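PDB 4EXO: methyl-accepting chemotaxis protein, which probably senses small molecules such as pyruvate through a periplasmic Cache (PAS-like) domain and passes the signal on to the chemotaxis machinery. Local coordinates for residues D57-F61 and L71-K75; W113-I118 and I142-D146. One frame throughout, in Å; residues are numbered along the deposited sequence. Where two conformers were deposited one is given.

After the long helix 2-28 and helix 42-51, the chain comes to D57-F61, enters strand 61-63, turns back along strand 69-72 and closes contact 1 through L71-K75. It then passes helix 94-104 and runs up strand 108-115 to W113-I118; two further strands, 120-131 and 136-143, bring it to I142-D146, where contact 2 closes. The two contacts follow one another without nesting. Contact 1 joins an outermost strand of the antiparallel sheet to its neighbour; contact 2 spans from the other outermost strand to the C terminus. They meet where D57 bonds T117 and Y59 OH comes close to Y143 OH, and both touch the same pyruvate.

Contact 1 (D57-F61 and L71-K75); sequences DGYFF and LHAIK. With PYR (pyruvic acid), chain B.
The pyruvate oxygen OXT is gripped from both segments: Y59 OH donates to it over 2.6 Å, and H72 NE2 over 2.8 Å. A weaker bond from the same NE2 goes to the keto oxygen O3, so the imidazole spans two oxygens of the ligand. K75 N gives its hydrogen to the other ring nitrogen, H72 ND1, at 3.1 Å, from a direction tilted out of the ring plane. With ND1 taking the K75 N-H, the ring hydrogen is probably on NE2, facing the pyruvate.

The Y59 ring meets OXT at its edge and carries I74 across one face. I74 CG1 lies 3.4 Å from the ring centroid, only 5° off the normal, a CH-pi contact that helps fix the ring's rotation. The H72 ring meets that of Y59 obliquely, while F61 CB packs on H72 CD2 at 3.6 Å.

At one side of the Cache domain's antiparallel sheet, strand 61-63 meets outermost strand 69-72, F61 and H72 forming a non-hydrogen-bonded pair; beyond it A73 N bonds F60 O at 3.2 Å. With CG of F61 set between its backbone N and carbonyl carbon (chi1 53°), the phenyl ring lies nearly parallel to the pyruvate, whose CA sits over one face toward the rim. K124 and Y63 supply further hydrogen bonds to the pyruvate. F60 turns from the ligand and packs on M24 of the second subunit.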
loop_
_atom_site.group_PDB
_atom_site.type_symbol
_atom_site.label_atom_id
_atom_site.label_comp_id
_atom_site.label_asym_id
_atom_site.label_seq_id
_atom_site.Cartn_x
_atom_site.Cartn_y
_atom_site.Cartn_z
ATOM N N ASP A 57 -3.094 5.993 -11.294
ATOM C CA ASP A 57 -4.396 6.570 -10.914
ATOM C C ASP A 57 -4.772 6.271 -9.458
ATOM O O ASP A 57 -5.905 6.488 -9.070
ATOM C CB ASP A 57 -5.481 5.996 -11.820
ATOM C CG ASP A 57 -5.377 6.530 -13.252
ATOM O OD1 ASP A 57 -5.158 7.743 -13.409
ATOM O OD2 ASP A 57 -5.524 5.740 -14.203
ATOM N N GLY A 58 -3.827 5.750 -8.691
ATOM C CA GLY A 58 -4.110 5.208 -7.357
ATOM C C GLY A 58 -3.429 6.049 -6.300
ATOM O O GLY A 58 -2.238 5.863 -6.044
ATOM N N TYR A 59 -4.180 6.964 -5.661
ATOM C CA TYR A 59 -3.598 7.989 -4.784
ATOM C C TYR A 59 -4.551 8.339 -3.642
ATOM O O TYR A 59 -5.734 7.940 -3.668
ATOM C CB TYR A 59 -3.327 9.289 -5.607
ATOM C CG TYR A 59 -4.617 9.911 -6.154
ATOM C CD1 TYR A 59 -5.339 10.839 -5.398
ATOM C CD2 TYR A 59 -5.130 9.525 -7.408
ATOM C CE1 TYR A 59 -6.543 11.420 -5.883
ATOM C CE2 TYR A 59 -6.334 10.088 -7.933
ATOM C CZ TYR A 59 -7.027 11.045 -7.145
ATOM O OH TYR A 59 -8.194 11.594 -7.626
ATOM N N PHE A 60 -4.035 9.087 -2.656
ATOM C CA PHE A 60 -4.834 9.532 -1.508
ATOM C C PHE A 60 -5.282 10.991 -1.567
ATOM O O PHE A 60 -4.576 11.866 -2.134
ATOM C CB PHE A 60 -4.038 9.370 -0.213
ATOM C CG PHE A 60 -3.826 7.954 0.188
ATOM C CD1 PHE A 60 -4.844 7.234 0.816
ATOM C CD2 PHE A 60 -2.599 7.340 -0.046
ATOM C CE1 PHE A 60 -4.659 5.910 1.211
ATOM C CE2 PHE A 60 -2.377 5.991 0.345
ATOM C CZ PHE A 60 -3.415 5.263 0.965
ATOM N N PHE A 61 -6.434 11.238 -0.935
ATOM C CA PHE A 61 -6.930 12.572 -0.660
ATOM C C PHE A 61 -7.455 12.559 0.790
ATOM O O PHE A 61 -7.738 11.485 1.347
ATOM C CB PHE A 61 -8.067 12.952 -1.657
ATOM C CG PHE A 61 -9.176 11.934 -1.706
ATOM C CD1 PHE A 61 -10.167 11.917 -0.696
ATOM C CD2 PHE A 61 -9.256 10.989 -2.731
ATOM C CE1 PHE A 61 -11.199 10.963 -0.738
ATOM C CE2 PHE A 61 -10.279 10.018 -2.763
ATOM C CZ PHE A 61 -11.261 10.016 -1.765
ATOM N N LEU A 71 -5.587 17.288 2.275
ATOM C CA LEU A 71 -4.437 16.932 1.426
ATOM C C LEU A 71 -4.965 16.425 0.117
ATOM O O LEU A 71 -6.060 15.839 0.077
ATOM C CB LEU A 71 -3.551 15.898 2.121
ATOM C CG LEU A 71 -4.139 14.486 2.315
ATOM C CD1 LEU A 71 -3.710 13.495 1.186
ATOM C CD2 LEU A 71 -3.706 13.933 3.673
ATOM N N HIS A 72 -4.247 16.666 -0.980
ATOM C CA HIS A 72 -4.659 16.049 -2.253
ATOM C C HIS A 72 -3.389 15.717 -3.046
ATOM O O HIS A 72 -2.590 16.620 -3.352
ATOM C CB HIS A 72 -5.612 16.958 -3.071
ATOM C CG HIS A 72 -6.432 16.175 -4.054
ATOM N ND1 HIS A 72 -5.900 15.654 -5.225
ATOM C CD2 HIS A 72 -7.701 15.708 -3.972
ATOM C CE1 HIS A 72 -6.838 14.956 -5.852
ATOM N NE2 HIS A 72 -7.938 14.973 -5.109
ATOM N N ALA A 73 -3.176 14.430 -3.325
ATOM C CA ALA A 73 -1.917 13.981 -3.948
ATOM C C ALA A 73 -1.752 14.521 -5.375
ATOM O O ALA A 73 -0.629 14.755 -5.815
ATOM C CB ALA A 73 -1.848 12.433 -3.994
ATOM N N ILE A 74 -2.863 14.654 -6.092
ATOM C CA ILE A 74 -2.848 15.025 -7.514
ATOM C C ILE A 74 -2.931 16.545 -7.737
ATOM O O ILE A 74 -2.238 17.099 -8.613
ATOM C CB ILE A 74 -4.000 14.301 -8.265
ATOM C CG1 ILE A 74 -3.858 12.750 -8.122
ATOM C CG2 ILE A 74 -4.121 14.724 -9.759
ATOM C CD1 ILE A 74 -2.504 12.151 -8.711
ATOM N N LYS A 75 -3.822 17.197 -6.993
ATOM C CA LYS A 75 -4.065 18.629 -7.191
ATOM C C LYS A 75 -3.934 19.320 -5.838
ATOM O O LYS A 75 -4.963 19.615 -5.168
ATOM C CB LYS A 75 -5.452 18.844 -7.798
ATOM C CG LYS A 75 -5.703 20.343 -8.267
ATOM C CD LYS A 75 -7.106 20.473 -8.861
ATOM C CE LYS A 75 -7.410 21.933 -9.269
ATOM N NZ LYS A 75 -8.744 21.919 -9.952
HETATM C C PYR B . -10.737 12.469 -5.256
HETATM O O PYR B . -11.341 11.399 -5.729
HETATM O OXT PYR B . -9.527 12.760 -5.693
HETATM C CA PYR B . -11.367 13.305 -4.306
HETATM O O3 PYR B . -10.703 14.323 -3.902
HETATM C CB PYR B . -12.777 13.088 -3.770
#

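Contact 2 (W113-I118 and I142-D146). With PYR (pyruvic acid), chain B.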
loop_
_atom_site.group_PDB
_atom_site.type_symbol
_atom_site.label_atom_id
_atom_site.label_comp_id
_atom_site.label_asym_id
_atom_site.label_seq_id
_atom_site.Cartn_x
_atom_site.Cartn_y
_atom_site.Cartn_z
ATOM N N TRP A 113 -14.694 11.613 -10.993
ATOM C CA TRP A 113 -13.646 12.525 -10.593
ATOM C C TRP A 113 -12.576 12.527 -11.695
ATOM O O TRP A 113 -12.458 11.571 -12.499
ATOM C CB TRP A 113 -13.026 12.088 -9.249
ATOM C CG TRP A 113 -12.260 13.197 -8.582
ATOM C CD1 TRP A 113 -10.915 13.485 -8.736
ATOM C CD2 TRP A 113 -12.780 14.179 -7.673
ATOM N NE1 TRP A 113 -10.588 14.590 -7.982
ATOM C CE2 TRP A 113 -11.703 15.019 -7.301
ATOM C CE3 TRP A 113 -14.063 14.417 -7.120
ATOM C CZ2 TRP A 113 -11.854 16.106 -6.427
ATOM C CZ3 TRP A 113 -14.209 15.499 -6.233
ATOM C CH2 TRP A 113 -13.110 16.317 -5.884
ATOM N N HIS A 114 -11.777 13.586 -11.710
ATOM C CA HIS A 114 -10.577 13.626 -12.554
ATOM C C HIS A 114 -9.808 12.296 -12.421
ATOM O O HIS A 114 -9.547 11.816 -11.318
ATOM C CB HIS A 114 -9.697 14.781 -12.094
ATOM C CG HIS A 114 -8.332 14.812 -12.727
ATOM N ND1 HIS A 114 -7.219 14.270 -12.121
ATOM C CD2 HIS A 114 -7.896 15.394 -13.869
ATOM C CE1 HIS A 114 -6.155 14.495 -12.875
ATOM N NE2 HIS A 114 -6.538 15.195 -13.934
ATOM N N LYS A 115 -9.442 11.715 -13.556
ATOM C CA LYS A 115 -8.626 10.511 -13.584
ATOM C C LYS A 115 -7.228 10.892 -14.154
ATOM O O LYS A 115 -7.135 11.312 -15.313
ATOM C CB LYS A 115 -9.293 9.483 -14.507
ATOM C CG LYS A 115 -8.512 8.179 -14.669
ATOM C CD LYS A 115 -9.316 7.166 -15.511
ATOM C CE LYS A 115 -8.539 5.871 -15.691
ATOM N NZ LYS A 115 -9.294 4.836 -16.492
ATOM N N PRO A 116 -6.160 10.781 -13.338
ATOM C CA PRO A 116 -4.838 11.276 -13.769
ATOM C C PRO A 116 -4.408 10.815 -15.150
ATOM O O PRO A 116 -3.934 11.652 -15.947
ATOM C CB PRO A 116 -3.894 10.763 -12.675
ATOM C CG PRO A 116 -4.786 10.879 -11.390
ATOM C CD PRO A 116 -6.178 10.402 -11.902
ATOM N N THR A 117 -4.561 9.533 -15.467
ATOM C CA THR A 117 -3.967 9.021 -16.712
ATOM C C THR A 117 -4.641 9.533 -18.001
ATOM O O THR A 117 -4.118 9.281 -19.093
ATOM C CB THR A 117 -3.894 7.467 -16.750
ATOM O OG1 THR A 117 -5.200 6.902 -16.549
ATOM C CG2 THR A 117 -2.899 6.916 -15.691
ATOM N N ILE A 118 -5.803 10.190 -17.894
ATOM C CA ILE A 118 -6.474 10.789 -19.074
ATOM C C ILE A 118 -6.803 12.266 -18.876
ATOM O O ILE A 118 -7.375 12.915 -19.767
ATOM C CB ILE A 118 -7.787 10.030 -19.485
ATOM C CG1 ILE A 118 -8.825 10.044 -18.331
ATOM C CG2 ILE A 118 -7.451 8.601 -19.936
ATOM C CD1 ILE A 118 -10.250 9.432 -18.722
ATOM N N ILE A 142 -10.618 3.409 -6.964
ATOM C CA ILE A 142 -10.254 2.723 -8.214
ATOM C C ILE A 142 -11.189 3.227 -9.320
ATOM O O ILE A 142 -12.382 3.462 -9.062
ATOM C CB ILE A 142 -10.351 1.194 -8.039
ATOM C CG1 ILE A 142 -9.330 0.733 -6.991
ATOM C CG2 ILE A 142 -10.141 0.453 -9.351
ATOM C CD1 ILE A 142 -9.347 -0.741 -6.733
ATOM N N TYR A 143 -10.680 3.389 -10.539
ATOM C CA TYR A 143 -11.542 3.893 -11.627
ATOM C C TYR A 143 -12.264 2.728 -12.298
ATOM O O TYR A 143 -11.694 1.666 -12.486
ATOM C CB TYR A 143 -10.736 4.759 -12.611
ATOM C CG TYR A 143 -10.333 6.067 -11.929
ATOM C CD1 TYR A 143 -11.137 7.214 -12.056
ATOM C CD2 TYR A 143 -9.200 6.147 -11.125
ATOM C CE1 TYR A 143 -10.811 8.397 -11.412
ATOM C CE2 TYR A 143 -8.863 7.332 -10.469
ATOM C CZ TYR A 143 -9.660 8.448 -10.618
ATOM O OH TYR A 143 -9.330 9.629 -9.978
ATOM N N ILE A 144 -13.537 2.895 -12.603
ATOM C CA ILE A 144 -14.312 1.749 -13.079
ATOM C C ILE A 144 -14.710 1.862 -14.550
ATOM O O ILE A 144 -15.453 1.006 -15.061
ATOM C CB ILE A 144 -15.543 1.451 -12.191
ATOM C CG1 ILE A 144 -16.387 2.702 -11.962
ATOM C CG2 ILE A 144 -15.111 0.891 -10.819
ATOM C CD1 ILE A 144 -17.554 2.426 -11.050
ATOM N N ASP A 145 -14.209 2.892 -15.229
ATOM C CA ASP A 145 -14.499 3.074 -16.664
ATOM C C ASP A 145 -14.269 1.824 -17.537
ATOM O O ASP A 145 -14.964 1.659 -18.549
ATOM C CB ASP A 145 -13.883 4.358 -17.278
ATOM C CG ASP A 145 -12.420 4.611 -16.866
ATOM O OD1 ASP A 145 -11.891 4.018 -15.893
ATOM O OD2 ASP A 145 -11.791 5.457 -17.539
ATOM N N ASP A 146 -13.319 0.962 -17.161
ATOM C CA ASP A 146 -13.323 -0.442 -17.646
ATOM C C ASP A 146 -14.633 -1.187 -17.235
ATOM O O ASP A 146 -14.640 -2.177 -16.483
ATOM C CB ASP A 146 -12.042 -1.220 -17.240
ATOM C CG ASP A 146 -11.540 -0.861 -15.846
ATOM O OD1 ASP A 146 -12.310 -1.054 -14.874
ATOM O OD2 ASP A 146 -10.381 -0.385 -15.720
HETATM C C PYR B . -10.737 12.469 -5.256
HETATM O O PYR B . -11.341 11.399 -5.729
HETATM O OXT PYR B . -9.527 12.760 -5.693
HETATM C CA PYR B . -11.367 13.305 -4.306
HETATM O O3 PYR B . -10.703 14.323 -3.902
HETATM C CB PYR B . -12.777 13.088 -3.770
HETATM O O HOH W 1 -8.988 1.937 -16.338
#
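Two polar links join these segments, one at each end of the Y143 side chain. At the ring's far end, Y143 OH donates to the backbone oxygen H114 O at 2.6 Å, reaching it 20° out of the carbonyl plane. At the other end, K115 NZ forms a salt bridge with D145, meeting OD1 and OD2 at 2.8 Å each. Both carboxylate oxygens use their syn lone pairs, so the ammonium group sits in the fork of a bidentate grip. Water 1 takes a further hydrogen from K115 NZ and passes one of its own to D146 OD2, tying in the last residue of the chain.

Apolar contact fills the span between. The lysine chain is extended from CB to NZ, with CG anti to the backbone N (chi1 178°), and slides over the Y143 ring in the opposite direction to the tyrosine side chain. K115 CG stands over the ring centre, 3.8 Å from the centroid and 11° off the normal, in a CH-pi contact, and CB lies 3.6 Å from Y143 CE1. P116 CD adds a looser touch near the hydroxyl.

The ligand meets this contact through W113, whose indole presents one face to the pyruvate carboxylate; W113 NE1 is 3.1 Å from PYR OXT, a packing approach over the ring face.

In the Cache fold this packing brings the end of outermost strand 108-115 against the C-terminal end of strand 136-143, across the intervening strand 120-131. K124 NZ also bonds Y143 OH, and Y59 OH makes a long approach to it. K124 and Y59 bind the pyruvate directly, so the tyrosine is a second-shell residue, its hydroxyl held between the ligand-binding groups and the W113-bearing strand, an arrangement that may let changes at the pyruvate be felt at the chain's C-terminal end.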